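Local atomic coordinates of putative diflavin flavoprotein A 3 (Synechocystis sp., PDB entry 6H0C), a protein that probably passes electrons from NADH to oxygen, reducing it to water, here as its flavodiiron core of metallo-beta-lactamase-like and flavodoxin-like domains. Residues I29-Q34 against G175-G180; Y197-L202 against R242-W247; K361-D364 against S368-F371. All blocks are in the same frame, centred on the assembly; numbering follows the deposited sequence.

Contact 1 of 3, residues I29-Q34 against G175-G180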
loop_
_atom_site.group_PDB
_atom_site.type_symbol
_atom_site.label_atom_id
_atom_site.label_comp_id
_atom_site.label_asym_id
_atom_site.label_seq_id
_atom_site.Cartn_x
_atom_site.Cartn_y
_atom_site.Cartn_z
ATOM N N ILE A 29 -10.660 2.881 -3.973
ATOM C CA ILE A 29 -11.408 3.632 -2.962
ATOM C C ILE A 29 -10.624 4.861 -2.476
ATOM O O ILE A 29 -11.214 5.898 -2.167
ATOM C CB ILE A 29 -11.793 2.715 -1.754
ATOM C CG1 ILE A 29 -12.923 3.320 -0.923
ATOM C CG2 ILE A 29 -10.596 2.416 -0.878
ATOM C CD1 ILE A 29 -14.253 3.277 -1.605
ATOM N N GLU A 30 -9.296 4.768 -2.457
ATOM C CA GLU A 30 -8.489 5.851 -1.887
ATOM C C GLU A 30 -8.515 7.140 -2.716
ATOM O O GLU A 30 -8.177 8.202 -2.202
ATOM C CB GLU A 30 -7.041 5.395 -1.701
ATOM C CG GLU A 30 -6.297 5.168 -3.002
ATOM C CD GLU A 30 -5.130 4.219 -2.828
ATOM O OE1 GLU A 30 -3.986 4.690 -2.619
ATOM O OE2 GLU A 30 -5.369 2.997 -2.896
ATOM N N TYR A 31 -8.915 7.056 -3.984
ATOM C CA TYR A 31 -9.052 8.255 -4.820
ATOM C C TYR A 31 -10.474 8.822 -4.756
ATOM O O TYR A 31 -10.853 9.663 -5.570
ATOM C CB TYR A 31 -8.659 7.955 -6.283
ATOM C CG TYR A 31 -7.255 7.411 -6.396
ATOM C CD1 TYR A 31 -6.158 8.214 -6.115
ATOM C CD2 TYR A 31 -7.027 6.087 -6.751
ATOM C CE1 TYR A 31 -4.859 7.717 -6.189
ATOM C CE2 TYR A 31 -5.734 5.578 -6.826
ATOM C CZ TYR A 31 -4.655 6.399 -6.543
ATOM O OH TYR A 31 -3.371 5.909 -6.610
ATOM N N GLY A 32 -11.239 8.373 -3.763
ATOM C CA GLY A 32 -12.650 8.705 -3.651
ATOM C C GLY A 32 -13.014 10.178 -3.566
ATOM O O GLY A 32 -14.091 10.567 -4.009
ATOM N N LEU A 33 -12.136 10.998 -2.998
ATOM C CA LEU A 33 -12.410 12.429 -2.880
ATOM C C LEU A 33 -12.149 13.153 -4.200
ATOM O O LEU A 33 -12.417 14.347 -4.326
ATOM C CB LEU A 33 -11.573 13.052 -1.753
ATOM C CG LEU A 33 -11.749 12.375 -0.388
ATOM C CD1 LEU A 33 -10.989 13.108 0.703
ATOM C CD2 LEU A 33 -13.228 12.266 -0.043
ATOM N N GLN A 34 -11.624 12.415 -5.173
ATOM C CA GLN A 34 -11.347 12.933 -6.516
ATOM C C GLN A 34 -10.687 14.307 -6.516
ATOM O O GLN A 34 -11.151 15.228 -7.186
ATOM C CB GLN A 34 -12.632 12.972 -7.333
ATOM C CG GLN A 34 -13.285 11.609 -7.447
ATOM C CD GLN A 34 -14.297 11.555 -8.562
ATOM O OE1 GLN A 34 -14.103 12.154 -9.618
ATOM N NE2 GLN A 34 -15.389 10.838 -8.335
ATOM N N GLY A 175 1.172 10.254 3.605
ATOM C CA GLY A 175 0.867 10.964 2.380
ATOM C C GLY A 175 -0.587 11.381 2.271
ATOM O O GLY A 175 -1.357 11.266 3.222
ATOM N N ALA A 176 -0.959 11.870 1.094
ATOM C CA ALA A 176 -2.325 12.283 0.841
ATOM C C ALA A 176 -2.545 12.365 -0.656
ATOM O O ALA A 176 -1.684 12.853 -1.384
ATOM C CB ALA A 176 -2.613 13.611 1.497
ATOM N N HIS A 177 -3.688 11.863 -1.111
ATOM C CA HIS A 177 -4.006 11.887 -2.529
ATOM C C HIS A 177 -4.646 13.214 -2.868
ATOM O O HIS A 177 -5.869 13.352 -2.864
ATOM C CB HIS A 177 -4.917 10.716 -2.905
ATOM C CG HIS A 177 -4.198 9.407 -2.978
ATOM N ND1 HIS A 177 -3.082 9.217 -3.764
ATOM C CD2 HIS A 177 -4.426 8.225 -2.354
ATOM C CE1 HIS A 177 -2.659 7.972 -3.634
ATOM N NE2 HIS A 177 -3.454 7.351 -2.780
ATOM N N VAL A 178 -3.800 14.200 -3.131
ATOM C CA VAL A 178 -4.273 15.528 -3.499
ATOM C C VAL A 178 -3.258 16.231 -4.399
ATOM O O VAL A 178 -2.059 16.287 -4.100
ATOM C CB VAL A 178 -4.563 16.399 -2.252
ATOM C CG1 VAL A 178 -3.312 16.563 -1.415
ATOM C CG2 VAL A 178 -5.110 17.748 -2.668
ATOM N N CYS A 179 -3.756 16.750 -5.516
ATOM C CA CYS A 179 -2.926 17.447 -6.477
ATOM C C CYS A 179 -3.076 18.948 -6.281
ATOM O O CYS A 179 -4.179 19.487 -6.319
ATOM C CB CYS A 179 -3.307 17.049 -7.901
ATOM S SG CYS A 179 -2.230 17.750 -9.155
ATOM N N GLY A 180 -1.960 19.617 -6.043
ATOM C CA GLY A 180 -1.968 21.052 -5.871
ATOM C C GLY A 180 -0.651 21.605 -6.365
ATOM O O GLY A 180 0.242 20.841 -6.735
#
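A buried His-carboxylate hydrogen bond between Glu30 and His177 joins two loops of the metallo-beta-lactamase-like domain, one between strands 14-21 and 37-45, the other between strand 167-171 and helix 189-202. His177 NE2 donates to Glu30 OE1 at 2.7 Å, bent to 147° at the hydrogen; OE1 receives through its anti lone pair and sits somewhat out of the imidazole plane, with the carboxylate and imidazole planes turned 50° apart. Glu30 reaches the ring because its CG lies between the backbone N and the carbonyl carbon (chi1 68°) and the chain then runs extended. Its OE2 forms a salt bridge with Arg153, so both carboxylate oxygens have partners. Tyr31 brings its edge over the face of the imidazole: CE1 stands 3.4 Å from His177 ND1, and the ring centroids are 4.4 Å apart. Glu30 CG in turn sits over the centre of the Tyr31 ring. With ND1 bonded to Thr37 OG1, both imidazole nitrogens are engaged and the ring's rotation is fixed. Histidine suits the place by offering two polar edges and a flat face at once. His229 also meets its ring, consistent with the histidine- and carboxylate-rich loops where flavodiiron proteins hold their two irons.

Contact 2 of 3, residues Y197-L202 against R242-W247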
loop_
_atom_site.group_PDB
_atom_site.type_symbol
_atom_site.label_atom_id
_atom_site.label_comp_id
_atom_site.label_asym_id
_atom_site.label_seq_id
_atom_site.Cartn_x
_atom_site.Cartn_y
_atom_site.Cartn_z
ATOM N N TYR A 197 -8.531 10.649 5.303
ATOM C CA TYR A 197 -9.121 9.707 4.365
ATOM C C TYR A 197 -8.050 8.736 3.871
ATOM O O TYR A 197 -8.287 7.532 3.722
ATOM C CB TYR A 197 -9.762 10.454 3.192
ATOM C CG TYR A 197 -10.525 9.557 2.251
ATOM C CD1 TYR A 197 -11.727 8.976 2.641
ATOM C CD2 TYR A 197 -10.041 9.272 0.976
ATOM C CE1 TYR A 197 -12.431 8.141 1.783
ATOM C CE2 TYR A 197 -10.736 8.445 0.116
ATOM C CZ TYR A 197 -11.931 7.882 0.521
ATOM O OH TYR A 197 -12.630 7.057 -0.332
ATOM N N TYR A 198 -6.862 9.279 3.632
ATOM C CA TYR A 198 -5.713 8.490 3.228
ATOM C C TYR A 198 -5.399 7.451 4.304
ATOM O O TYR A 198 -5.271 6.257 4.010
ATOM C CB TYR A 198 -4.509 9.403 2.970
ATOM C CG TYR A 198 -3.278 8.709 2.416
ATOM C CD1 TYR A 198 -2.362 8.082 3.264
ATOM C CD2 TYR A 198 -3.019 8.695 1.047
ATOM C CE1 TYR A 198 -1.229 7.459 2.765
ATOM C CE2 TYR A 198 -1.882 8.076 0.532
ATOM C CZ TYR A 198 -0.987 7.466 1.394
ATOM O OH TYR A 198 0.140 6.851 0.883
ATOM N N PHE A 199 -5.288 7.893 5.552
ATOM C CA PHE A 199 -5.055 6.954 6.647
ATOM C C PHE A 199 -6.126 5.864 6.706
ATOM O O PHE A 199 -5.815 4.677 6.782
ATOM C CB PHE A 199 -5.000 7.678 7.990
ATOM C CG PHE A 199 -4.819 6.751 9.162
ATOM C CD1 PHE A 199 -5.912 6.139 9.756
ATOM C CD2 PHE A 199 -3.552 6.473 9.651
ATOM C CE1 PHE A 199 -5.750 5.277 10.830
ATOM C CE2 PHE A 199 -3.381 5.615 10.731
ATOM C CZ PHE A 199 -4.481 5.015 11.321
ATOM N N ASP A 200 -7.385 6.283 6.681
ATOM C CA ASP A 200 -8.512 5.370 6.791
ATOM C C ASP A 200 -8.535 4.311 5.698
ATOM O O ASP A 200 -8.811 3.142 5.966
ATOM C CB ASP A 200 -9.825 6.146 6.761
ATOM C CG ASP A 200 -10.051 6.957 8.029
ATOM O OD1 ASP A 200 -9.324 6.731 9.029
ATOM O OD2 ASP A 200 -10.966 7.810 8.018
ATOM N N CYS A 201 -8.255 4.713 4.466
ATOM C CA CYS A 201 -8.310 3.768 3.356
ATOM C C CYS A 201 -7.107 2.836 3.303
ATOM O O CYS A 201 -7.256 1.641 3.041
ATOM C CB CYS A 201 -8.431 4.520 2.029
ATOM S SG CYS A 201 -10.014 5.356 1.812
ATOM N N LEU A 202 -5.918 3.386 3.546
ATOM C CA LEU A 202 -4.666 2.661 3.325
ATOM C C LEU A 202 -4.064 2.012 4.568
ATOM O O LEU A 202 -3.393 0.985 4.467
ATOM C CB LEU A 202 -3.612 3.598 2.715
ATOM C CG LEU A 202 -3.571 3.701 1.186
ATOM C CD1 LEU A 202 -4.731 4.504 0.640
ATOM C CD2 LEU A 202 -2.247 4.289 0.727
ATOM N N ARG A 242 1.227 13.053 15.473
ATOM C CA ARG A 242 0.365 12.903 16.651
ATOM C C ARG A 242 -1.031 12.372 16.271
ATOM O O ARG A 242 -1.593 11.530 16.969
ATOM C CB ARG A 242 0.241 14.237 17.405
ATOM C CG ARG A 242 1.558 14.800 17.957
ATOM C CD ARG A 242 1.339 16.014 18.897
ATOM N NE ARG A 242 0.521 17.082 18.298
ATOM C CZ ARG A 242 1.005 18.196 17.739
ATOM N NH1 ARG A 242 2.317 18.406 17.696
ATOM N NH2 ARG A 242 0.180 19.106 17.222
ATOM N N ASN A 243 -1.579 12.857 15.163
ATOM C CA ASN A 243 -2.851 12.353 14.654
ATOM C C ASN A 243 -2.801 10.855 14.306
ATOM O O ASN A 243 -3.701 10.095 14.669
ATOM C CB ASN A 243 -3.288 13.161 13.428
ATOM C CG ASN A 243 -4.093 14.417 13.799
ATOM O OD1 ASN A 243 -5.316 14.443 13.684
ATOM N ND2 ASN A 243 -3.403 15.454 14.242
ATOM N N TYR A 244 -1.758 10.436 13.591
ATOM C CA TYR A 244 -1.580 9.021 13.267
ATOM C C TYR A 244 -1.595 8.161 14.536
ATOM O O TYR A 244 -2.245 7.110 14.584
ATOM C CB TYR A 244 -0.272 8.798 12.510
ATOM C CG TYR A 244 -0.387 8.767 11.004
ATOM C CD1 TYR A 244 -1.152 9.707 10.317
ATOM C CD2 TYR A 244 0.309 7.810 10.262
ATOM C CE1 TYR A 244 -1.234 9.683 8.931
ATOM C CE2 TYR A 244 0.234 7.773 8.887
ATOM C CZ TYR A 244 -0.538 8.706 8.222
ATOM O OH TYR A 244 -0.603 8.659 6.838
ATOM N N GLN A 245 -0.880 8.610 15.563
ATOM C CA GLN A 245 -0.831 7.870 16.819
ATOM C C GLN A 245 -2.222 7.728 17.421
ATOM O O GLN A 245 -2.599 6.649 17.881
ATOM C CB GLN A 245 0.110 8.548 17.822
ATOM C CG GLN A 245 1.584 8.313 17.546
ATOM C CD GLN A 245 1.915 6.839 17.281
ATOM O OE1 GLN A 245 1.154 5.934 17.638
ATOM N NE2 GLN A 245 3.060 6.599 16.647
ATOM N N GLN A 246 -2.986 8.817 17.408
ATOM C CA GLN A 246 -4.340 8.809 17.949
ATOM C C GLN A 246 -5.263 7.907 17.121
ATOM O O GLN A 246 -6.011 7.086 17.673
ATOM C CB GLN A 246 -4.896 10.226 18.006
ATOM C CG GLN A 246 -6.315 10.298 18.511
ATOM C CD GLN A 246 -6.977 11.613 18.158
ATOM O OE1 GLN A 246 -6.301 12.617 17.921
ATOM N NE2 GLN A 246 -8.304 11.613 18.104
ATOM N N TRP A 247 -5.199 8.051 15.800
ATOM C CA TRP A 247 -6.011 7.224 14.911
ATOM C C TRP A 247 -5.677 5.734 15.046
ATOM O O TRP A 247 -6.572 4.893 15.075
ATOM C CB TRP A 247 -5.835 7.670 13.458
ATOM C CG TRP A 247 -6.228 9.078 13.243
ATOM C CD1 TRP A 247 -7.044 9.823 14.035
ATOM C CD2 TRP A 247 -5.811 9.929 12.175
ATOM N NE1 TRP A 247 -7.172 11.088 13.521
ATOM C CE2 TRP A 247 -6.420 11.181 12.376
ATOM C CE3 TRP A 247 -4.979 9.754 11.058
ATOM C CZ2 TRP A 247 -6.233 12.253 11.508
ATOM C CZ3 TRP A 247 -4.790 10.823 10.191
ATOM C CH2 TRP A 247 -5.414 12.055 10.423
#
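Phe199 leaves helix 189-202 with CG anti to its backbone N (chi1 178°), while Trp247 on helix 237-253 sets CG beside its own N; these settings bring the two side chains alongside each other, pointing opposite ways. Trp247 CB lies over one face of the Phe199 ring, a CH-pi contact 3.9 Å from the centroid, and Trp247 CB to Phe199 CE1 is 3.6 Å. Farther along, the indole turns its edge to the phenyl face, with Trp247 CE3 3.6 Å from Phe199 CG. The phenyl ring also presents its own edge: Phe199 CD2 stands over the centre of the Tyr244 ring in a T-shaped pair, planes at 68° and centroids 5.1 Å apart. The three residues form an aromatic cluster between helices whose local axes, 11.4 Å apart, cross at -40°, a wide separation that large flat side chains can fill. The cluster ties the metallo-beta-lactamase-like domain's helix to the helix that leads on toward strand 257-262 of the flavodoxin-like domain. Tyr244 OH also comes within 4.0 Å of Tyr198 CD1, while the Tyr198 hydroxyl bonds Lys172 O. Phe174 stacks on the Tyr244 ring, and Arg196 makes a cation-pi contact with Trp247.

Contact 3 of 3, residues K361-D364 against S368-F371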
loop_
_atom_site.group_PDB
_atom_site.type_symbol
_atom_site.label_atom_id
_atom_site.label_comp_id
_atom_site.label_asym_id
_atom_site.label_seq_id
_atom_site.Cartn_x
_atom_site.Cartn_y
_atom_site.Cartn_z
ATOM N N LYS A 361 -17.551 -24.167 1.005
ATOM C CA LYS A 361 -16.800 -24.722 2.124
ATOM C C LYS A 361 -17.221 -24.062 3.436
ATOM O O LYS A 361 -17.388 -24.738 4.451
ATOM C CB LYS A 361 -15.291 -24.575 1.891
ATOM C CG LYS A 361 -14.670 -25.792 1.213
ATOM C CD LYS A 361 -15.503 -26.226 0.024
ATOM C CE LYS A 361 -15.057 -27.562 -0.538
ATOM N NZ LYS A 361 -15.725 -27.831 -1.850
ATOM N N PHE A 362 -17.423 -22.751 3.409
ATOM C CA PHE A 362 -17.833 -22.044 4.610
ATOM C C PHE A 362 -19.285 -22.377 4.966
ATOM O O PHE A 362 -19.617 -22.539 6.146
ATOM C CB PHE A 362 -17.622 -20.536 4.439
ATOM C CG PHE A 362 -16.172 -20.131 4.478
ATOM C CD1 PHE A 362 -15.329 -20.630 5.463
ATOM C CD2 PHE A 362 -15.644 -19.278 3.523
ATOM C CE1 PHE A 362 -13.982 -20.273 5.499
ATOM C CE2 PHE A 362 -14.300 -18.923 3.553
ATOM C CZ PHE A 362 -13.471 -19.418 4.537
ATOM N N ARG A 363 -20.142 -22.517 3.959
ATOM C CA ARG A 363 -21.522 -22.913 4.235
ATOM C C ARG A 363 -21.578 -24.321 4.835
ATOM O O ARG A 363 -22.252 -24.537 5.840
ATOM C CB ARG A 363 -22.391 -22.845 2.984
ATOM C CG ARG A 363 -23.843 -23.242 3.264
ATOM C CD ARG A 363 -24.778 -22.890 2.120
ATOM N NE ARG A 363 -24.168 -23.164 0.824
ATOM C CZ ARG A 363 -23.961 -22.243 -0.113
ATOM N NH1 ARG A 363 -24.331 -20.982 0.093
ATOM N NH2 ARG A 363 -23.392 -22.588 -1.261
ATOM N N ASP A 364 -20.867 -25.269 4.234
ATOM C CA ASP A 364 -20.821 -26.631 4.771
ATOM C C ASP A 364 -20.249 -26.660 6.188
ATOM O O ASP A 364 -20.640 -27.493 7.008
ATOM C CB ASP A 364 -19.996 -27.549 3.868
ATOM C CG ASP A 364 -20.674 -27.814 2.541
ATOM O OD1 ASP A 364 -20.041 -28.433 1.658
ATOM O OD2 ASP A 364 -21.838 -27.388 2.379
ATOM N N SER A 368 -22.494 -18.563 9.215
ATOM C CA SER A 368 -23.506 -17.668 8.668
ATOM C C SER A 368 -22.809 -16.548 7.912
ATOM O O SER A 368 -21.681 -16.165 8.241
ATOM C CB SER A 368 -24.393 -17.106 9.772
ATOM O OG SER A 368 -24.992 -18.152 10.512
ATOM N N PHE A 369 -23.474 -16.026 6.893
ATOM C CA PHE A 369 -22.840 -15.035 6.046
ATOM C C PHE A 369 -23.274 -13.610 6.401
ATOM O O PHE A 369 -24.430 -13.371 6.734
ATOM C CB PHE A 369 -23.130 -15.369 4.587
ATOM C CG PHE A 369 -22.459 -16.639 4.124
ATOM C CD1 PHE A 369 -21.220 -16.596 3.488
ATOM C CD2 PHE A 369 -23.047 -17.875 4.342
ATOM C CE1 PHE A 369 -20.588 -17.762 3.063
ATOM C CE2 PHE A 369 -22.418 -19.041 3.918
ATOM C CZ PHE A 369 -21.188 -18.984 3.281
ATOM N N GLY A 370 -22.331 -12.671 6.349
ATOM C CA GLY A 370 -22.582 -11.293 6.753
ATOM C C GLY A 370 -22.997 -10.369 5.621
ATOM O O GLY A 370 -23.495 -9.272 5.855
ATOM N N PHE A 371 -22.754 -10.803 4.391
ATOM C CA PHE A 371 -23.342 -10.175 3.217
ATOM C C PHE A 371 -23.431 -11.230 2.138
ATOM O O PHE A 371 -22.794 -12.282 2.239
ATOM C CB PHE A 371 -22.535 -8.950 2.737
ATOM C CG PHE A 371 -21.056 -9.206 2.536
ATOM C CD1 PHE A 371 -20.119 -8.544 3.310
ATOM C CD2 PHE A 371 -20.605 -10.080 1.552
ATOM C CE1 PHE A 371 -18.763 -8.761 3.120
ATOM C CE2 PHE A 371 -19.251 -10.306 1.361
ATOM C CZ PHE A 371 -18.328 -9.643 2.145
#
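The last turn of helix 353-364 lies beside the start of strand 368-377, the closest pair of CA atoms being those of Arg363 and Ser368, 7.1 Å apart. Phe369 spans the gap with the far end of its ring. Its CG lies anti to the carbonyl carbon (chi1 -68°), which sends the ring out toward the helix, where CZ comes 3.7 Å from the backbone N of Arg363. CE2 meets Arg363 CB at 3.9 Å, and this methylene sits at the ring edge, in its plane. The helix is thus met by the rim of the phenyl group. Arginine suits this exposed rim: its first methylene can lie against the phenyl ring, while the chain bends at chi3 and NH2 makes a weak hydrogen bond to Asn360 OD1. Phe362 adds its CB, 4.1 Å from Phe369 CZ, but its ring leads away to fill the core, edge-to-face with both Phe310 and Phe312 and packed against Leu329 and Leu333 of helix 323-335. Backbone hydrogen bonds between Cys342 and both Ser368 and Gly370 join the strand to its neighbour, 341-348. The helix closes onto the edge strand it leads into, as in the beta-alpha-beta crossover of the flavodoxin-like fold.

Contacts 1 and 2 adjoin, their centres 14 Å apart, through helix 189-202. Tyr197 OH lies 2.6 Å from Ile29 O, a probable hydrogen bond, and Leu202 CD1 packs 3.3 Å from Glu30 OE1. Tyr198 meets the His177 ring as well, so one helix touches contact 1's histidine while turning Phe199 to helix 237-253. A citrate, probably from crystallisation, lies about 4 Å from the Tyr31 side chain. Contact 1 lies in the domain that carries the two irons in this family; contact 3 belongs to the flavodoxin-like domain, which probably binds FMN. Its centre is 35 Å from that of contact 1 and 32 Å from that of contact 2.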